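Local atomic coordinates of putative aldo/keto reductase (Salmonella enterica subsp. enterica serovar Typhimurium, PDB entry 4R9O), a protein that probably acts as an NADP-dependent oxidoreductase of the aldo/keto reductase family, built on a TIM barrel. Residues 115-119 with 120-124; 286-289 with 290-294. All coordinates share one frame; numbering follows the deposited sequence.

How the interactions relate
The two contacts are both local, each made within one continuous piece of chain, and they lie on opposite sides of the chain's centre, with their own centres 43 Å apart and their nearest atoms about 32 Å apart. Interaction 1 comes first in sequence and closes helix 106-119, turning the chain into strand 125-130 of the barrel. Interaction 2 follows much later, inside helix 285-296 near the carboxyl end, beyond the last barrel strand, 261-264. One is therefore a helix-to-strand turn of the TIM barrel itself, while the other belongs to a helix that packs on helix 227-240 and meets a second subunit.

Interaction 1 (115-119 with 120-124); sequences QSLKN and LATDY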
loop_
_atom_site.group_PDB
_atom_site.type_symbol
_atom_site.label_atom_id
_atom_site.label_comp_id
_atom_site.label_asym_id
_atom_site.label_seq_id
_atom_site.Cartn_x
_atom_site.Cartn_y
_atom_site.Cartn_z
ATOM N N GLN C 115 2.515 -27.844 31.795
ATOM C CA GLN C 115 1.706 -28.784 31.015
ATOM C C GLN C 115 2.549 -29.446 29.916
ATOM O O GLN C 115 2.396 -30.640 29.641
ATOM C CB GLN C 115 0.487 -28.091 30.397
ATOM C CG GLN C 115 -0.763 -28.157 31.251
ATOM C CD GLN C 115 -1.115 -29.580 31.662
ATOM O OE1 GLN C 115 -1.239 -30.471 30.823
ATOM N NE2 GLN C 115 -1.260 -29.798 32.964
ATOM N N SER C 116 3.437 -28.667 29.299
ATOM C CA SER C 116 4.333 -29.189 28.274
ATOM C C SER C 116 5.187 -30.317 28.839
ATOM O O SER C 116 5.287 -31.386 28.236
ATOM C CB SER C 116 5.228 -28.080 27.704
ATOM O OG SER C 116 4.480 -27.200 26.881
ATOM N N LEU C 117 5.774 -30.085 30.012
ATOM C CA LEU C 117 6.534 -31.125 30.702
ATOM C C LEU C 117 5.728 -32.405 30.907
ATOM O O LEU C 117 6.234 -33.506 30.683
ATOM C CB LEU C 117 7.030 -30.624 32.056
ATOM C CG LEU C 117 8.104 -29.540 32.032
ATOM C CD1 LEU C 117 8.621 -29.282 33.449
ATOM C CD2 LEU C 117 9.239 -29.956 31.119
ATOM N N LYS C 118 4.484 -32.265 31.350
ATOM C CA LYS C 118 3.633 -33.423 31.566
ATOM C C LYS C 118 3.274 -34.107 30.246
ATOM O O LYS C 118 3.318 -35.338 30.146
ATOM C CB LYS C 118 2.365 -33.023 32.318
ATOM C CG LYS C 118 2.612 -32.507 33.723
ATOM C CD LYS C 118 1.312 -32.052 34.370
ATOM C CE LYS C 118 1.530 -31.534 35.789
ATOM N NZ LYS C 118 0.253 -31.087 36.421
ATOM N N ASN C 119 2.918 -33.313 29.239
ATOM C CA ASN C 119 2.585 -33.845 27.918
ATOM C C ASN C 119 3.728 -34.615 27.280
ATOM O O ASN C 119 3.548 -35.744 26.817
ATOM C CB ASN C 119 2.159 -32.723 26.975
ATOM C CG ASN C 119 0.824 -32.143 27.349
ATOM O OD1 ASN C 119 0.028 -32.794 28.014
ATOM N ND2 ASN C 119 0.567 -30.919 26.924
ATOM N N LEU C 120 4.903 -33.993 27.266
ATOM C CA LEU C 120 6.080 -34.568 26.623
ATOM C C LEU C 120 6.720 -35.670 27.471
ATOM O O LEU C 120 7.678 -36.307 27.039
ATOM C CB LEU C 120 7.106 -33.470 26.326
ATOM C CG LEU C 120 6.656 -32.398 25.323
ATOM C CD1 LEU C 120 7.550 -31.154 25.362
ATOM C CD2 LEU C 120 6.603 -32.975 23.909
ATOM N N ALA C 121 6.186 -35.875 28.672
ATOM C CA ALA C 121 6.694 -36.861 29.628
ATOM C C ALA C 121 8.187 -36.684 29.901
ATOM O O ALA C 121 8.967 -37.636 29.801
ATOM C CB ALA C 121 6.405 -38.288 29.137
ATOM N N THR C 122 8.573 -35.461 30.257
ATOM C CA THR C 122 9.966 -35.146 30.562
ATOM C C THR C 122 10.034 -34.072 31.653
ATOM O O THR C 122 9.061 -33.348 31.873
ATOM C CB THR C 122 10.727 -34.664 29.311
ATOM O OG1 THR C 122 12.118 -34.529 29.622
ATOM C CG2 THR C 122 10.183 -33.317 28.834
ATOM N N ASP C 123 11.167 -33.969 32.342
ATOM C CA ASP C 123 11.256 -33.030 33.458
ATOM C C ASP C 123 11.947 -31.723 33.106
ATOM O O ASP C 123 12.082 -30.861 33.966
ATOM C CB ASP C 123 11.969 -33.664 34.652
ATOM C CG ASP C 123 13.349 -34.177 34.310
ATOM O OD1 ASP C 123 14.019 -34.700 35.227
ATOM O OD2 ASP C 123 13.764 -34.077 33.136
ATOM N N TYR C 124 12.390 -31.570 31.857
ATOM C CA TYR C 124 12.935 -30.283 31.421
ATOM C C TYR C 124 12.726 -30.048 29.930
ATOM O O TYR C 124 12.637 -30.998 29.146
ATOM C CB TYR C 124 14.427 -30.174 31.762
ATOM C CG TYR C 124 15.334 -30.952 30.829
ATOM C CD1 TYR C 124 15.961 -30.331 29.753
ATOM C CD2 TYR C 124 15.553 -32.313 31.021
ATOM C CE1 TYR C 124 16.783 -31.050 28.895
ATOM C CE2 TYR C 124 16.369 -33.032 30.173
ATOM C CZ TYR C 124 16.983 -32.399 29.113
ATOM O OH TYR C 124 17.795 -33.125 28.272
#
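A Schellman motif ends helix 106-119, where Leu117 and Thr122 meet at the turn that leads into strand 125-130 of the TIM barrel. Ala121, with a positive phi of 54°, takes the chain out of its helical path. The amide of Thr122 then reaches back to Leu117 O at 3.1 Å, in the plane of that carbonyl and almost straight. Just before it, Leu120 N donates to Ser116 O at 2.8 Å, and Ala121 N adds a weak bond to Lys118 O.

The side chains pack round these bonds. Leu117 sets its CG beside its own backbone N (chi1 -69°), which carries the isobutyl group along the returning backbone: CD2 lies 3.5 Å from Thr122 O and 3.6 Å from Tyr124 N, while CD1 approaches Asp123 O at 3.8 Å. The same CD2 meets the methyl CG2 of Thr122 at 4.2 Å. With OG1 of Thr122 anti to the backbone N (chi1 -173°), this methyl is left between N and the carbonyl carbon, and OG1 is hydrogen-bonded to Arg78 NH2. Leu120 brings its CG to 3.4 Å from Ser116 O, then joins Phe67, Ile83 and Leu125 in the layer between helix and barrel.

Glu64 takes a hydrogen bond from Asn119 ND2 at OE1 and pairs through OE2 with Ser116 OG, itself also bonded to Ser112 O; the ring of Tyr124 forms cation-pi contacts with Arg78 and Arg156. The chemistry implies a turn secured twice: main-chain amides bind carbonyls of the final helical turn, while Leu120 lies against Ser116 O and Leu117 against the backbone of Thr122 to Tyr124.

Interaction 2 (286-289 with 290-294); sequences QQWF and RIRKA
From Gln286 to Lys293 the backbone is regular helix, the amides of Arg290, Ile291, Arg292 and Lys293 bonding to the carbonyl oxygens of Gln286, Gln287, Trp288 and Phe289 at 2.8 to 3.0 Å. On one flank Trp288 meets Arg292 a turn later. CG of Trp288 stands anti to its backbone N (chi1 -171°), swinging the indole forward until CZ3 lies 3.9 Å from CD of Arg292. The arginine chain runs extended from CG to NE and brings its guanidinium edge toward Trp288 CH2, the two flat groups inclined by 27°. The indole turns its edge to the face of Phe289, with CE3 3.7 Å above the phenyl plane, over its centre.

Another flank pairs Gln287 with Arg290. Bent at chi3 (-63°), the arginine turns back so that NH1 comes 3.5 Å from Gln287 CG. Both ends reach Glu239 of helix 227-240: NH1 by a salt bridge, Gln287 NE2 by a hydrogen bond to the same carboxylate oxygen. Ile291 CG1 lies 3.1 Å from Gln287 O and packs on Leu233 and Ile236.

Trp288 NE1 bonds to Trp252 O, and its ring stacks on that of Trp252; Leu136 of the second subunit packs on Trp288 and its Asp134 on Phe289. The i to i+3 and i to i+4 spacing is that of an alpha-helix; here it puts one flank on helix 227-240 and another on the second subunit.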
loop_
_atom_site.group_PDB
_atom_site.type_symbol
_atom_site.label_atom_id
_atom_site.label_comp_id
_atom_site.label_asym_id
_atom_site.label_seq_id
_atom_site.Cartn_x
_atom_site.Cartn_y
_atom_site.Cartn_z
ATOM N N GLN C 286 24.674 -16.104 -8.337
ATOM C CA GLN C 286 23.762 -15.887 -9.454
ATOM C C GLN C 286 22.588 -16.853 -9.393
ATOM O O GLN C 286 21.468 -16.491 -9.743
ATOM C CB GLN C 286 24.499 -16.005 -10.787
ATOM C CG GLN C 286 25.479 -14.863 -11.020
ATOM C CD GLN C 286 26.079 -14.846 -12.423
ATOM O OE1 GLN C 286 27.276 -14.656 -12.577
ATOM N NE2 GLN C 286 25.245 -15.015 -13.442
ATOM N N GLN C 287 22.841 -18.070 -8.918
ATOM C CA GLN C 287 21.772 -19.040 -8.737
ATOM C C GLN C 287 20.837 -18.584 -7.630
ATOM O O GLN C 287 19.626 -18.674 -7.778
ATOM C CB GLN C 287 22.335 -20.434 -8.431
ATOM C CG GLN C 287 22.918 -21.129 -9.652
ATOM C CD GLN C 287 23.694 -22.392 -9.300
ATOM O OE1 GLN C 287 24.195 -22.541 -8.181
ATOM N NE2 GLN C 287 23.788 -23.311 -10.256
ATOM N N TRP C 288 21.400 -18.074 -6.537
ATOM C CA TRP C 288 20.590 -17.570 -5.437
ATOM C C TRP C 288 19.722 -16.418 -5.927
ATOM O O TRP C 288 18.546 -16.330 -5.598
ATOM C CB TRP C 288 21.470 -17.115 -4.263
ATOM C CG TRP C 288 20.688 -16.787 -3.009
ATOM C CD1 TRP C 288 20.423 -17.630 -1.969
ATOM C CD2 TRP C 288 20.073 -15.534 -2.669
ATOM N NE1 TRP C 288 19.677 -16.988 -1.010
ATOM C CE2 TRP C 288 19.453 -15.695 -1.414
ATOM C CE3 TRP C 288 19.989 -14.290 -3.305
ATOM C CZ2 TRP C 288 18.750 -14.665 -0.780
ATOM C CZ3 TRP C 288 19.304 -13.262 -2.672
ATOM C CH2 TRP C 288 18.689 -13.456 -1.422
ATOM N N PHE C 289 20.303 -15.535 -6.726
ATOM C CA PHE C 289 19.575 -14.350 -7.164
ATOM C C PHE C 289 18.551 -14.685 -8.245
ATOM O O PHE C 289 17.467 -14.090 -8.292
ATOM C CB PHE C 289 20.554 -13.272 -7.627
ATOM C CG PHE C 289 21.101 -12.448 -6.487
ATOM C CD1 PHE C 289 20.346 -11.428 -5.935
ATOM C CD2 PHE C 289 22.350 -12.717 -5.949
ATOM C CE1 PHE C 289 20.828 -10.677 -4.876
ATOM C CE2 PHE C 289 22.843 -11.959 -4.891
ATOM C CZ PHE C 289 22.082 -10.944 -4.359
ATOM N N ARG C 290 18.884 -15.659 -9.083
ATOM C CA ARG C 290 17.947 -16.176 -10.074
ATOM C C ARG C 290 16.713 -16.761 -9.400
ATOM O O ARG C 290 15.588 -16.550 -9.852
ATOM C CB ARG C 290 18.599 -17.246 -10.946
ATOM C CG ARG C 290 18.838 -16.833 -12.373
ATOM C CD ARG C 290 19.018 -18.068 -13.248
ATOM N NE ARG C 290 20.197 -18.837 -12.860
ATOM C CZ ARG C 290 20.450 -20.082 -13.259
ATOM N NH1 ARG C 290 21.554 -20.693 -12.852
ATOM N NH2 ARG C 290 19.602 -20.712 -14.063
ATOM N N ILE C 291 16.936 -17.519 -8.333
ATOM C CA ILE C 291 15.850 -18.020 -7.497
ATOM C C ILE C 291 14.995 -16.898 -6.917
ATOM O O ILE C 291 13.772 -16.914 -7.040
ATOM C CB ILE C 291 16.376 -18.859 -6.338
ATOM C CG1 ILE C 291 16.999 -20.125 -6.886
ATOM C CG2 ILE C 291 15.227 -19.264 -5.417
ATOM C CD1 ILE C 291 16.009 -20.860 -7.688
ATOM N N ARG C 292 15.647 -15.940 -6.271
ATOM C CA ARG C 292 14.946 -14.800 -5.684
ATOM C C ARG C 292 14.007 -14.155 -6.697
ATOM O O ARG C 292 12.833 -13.913 -6.404
ATOM C CB ARG C 292 15.943 -13.764 -5.158
ATOM C CG ARG C 292 15.294 -12.454 -4.704
ATOM C CD ARG C 292 16.338 -11.395 -4.404
ATOM N NE ARG C 292 15.741 -10.084 -4.138
ATOM C CZ ARG C 292 15.505 -9.599 -2.919
ATOM N NH1 ARG C 292 15.813 -10.316 -1.844
ATOM N NH2 ARG C 292 14.955 -8.398 -2.768
ATOM N N LYS C 293 14.535 -13.905 -7.892
ATOM C CA LYS C 293 13.826 -13.182 -8.937
ATOM C C LYS C 293 12.702 -14.009 -9.559
ATOM O O LYS C 293 11.639 -13.483 -9.882
ATOM C CB LYS C 293 14.819 -12.728 -10.011
ATOM C CG LYS C 293 15.840 -11.725 -9.473
ATOM C CD LYS C 293 16.862 -11.308 -10.522
ATOM C CE LYS C 293 17.799 -10.230 -9.967
ATOM N NZ LYS C 293 18.773 -9.753 -10.977
ATOM N N ALA C 294 12.933 -15.301 -9.726
ATOM C CA ALA C 294 11.883 -16.186 -10.217
ATOM C C ALA C 294 10.677 -16.148 -9.270
ATOM O O ALA C 294 9.525 -16.180 -9.711
ATOM C CB ALA C 294 12.405 -17.596 -10.371
#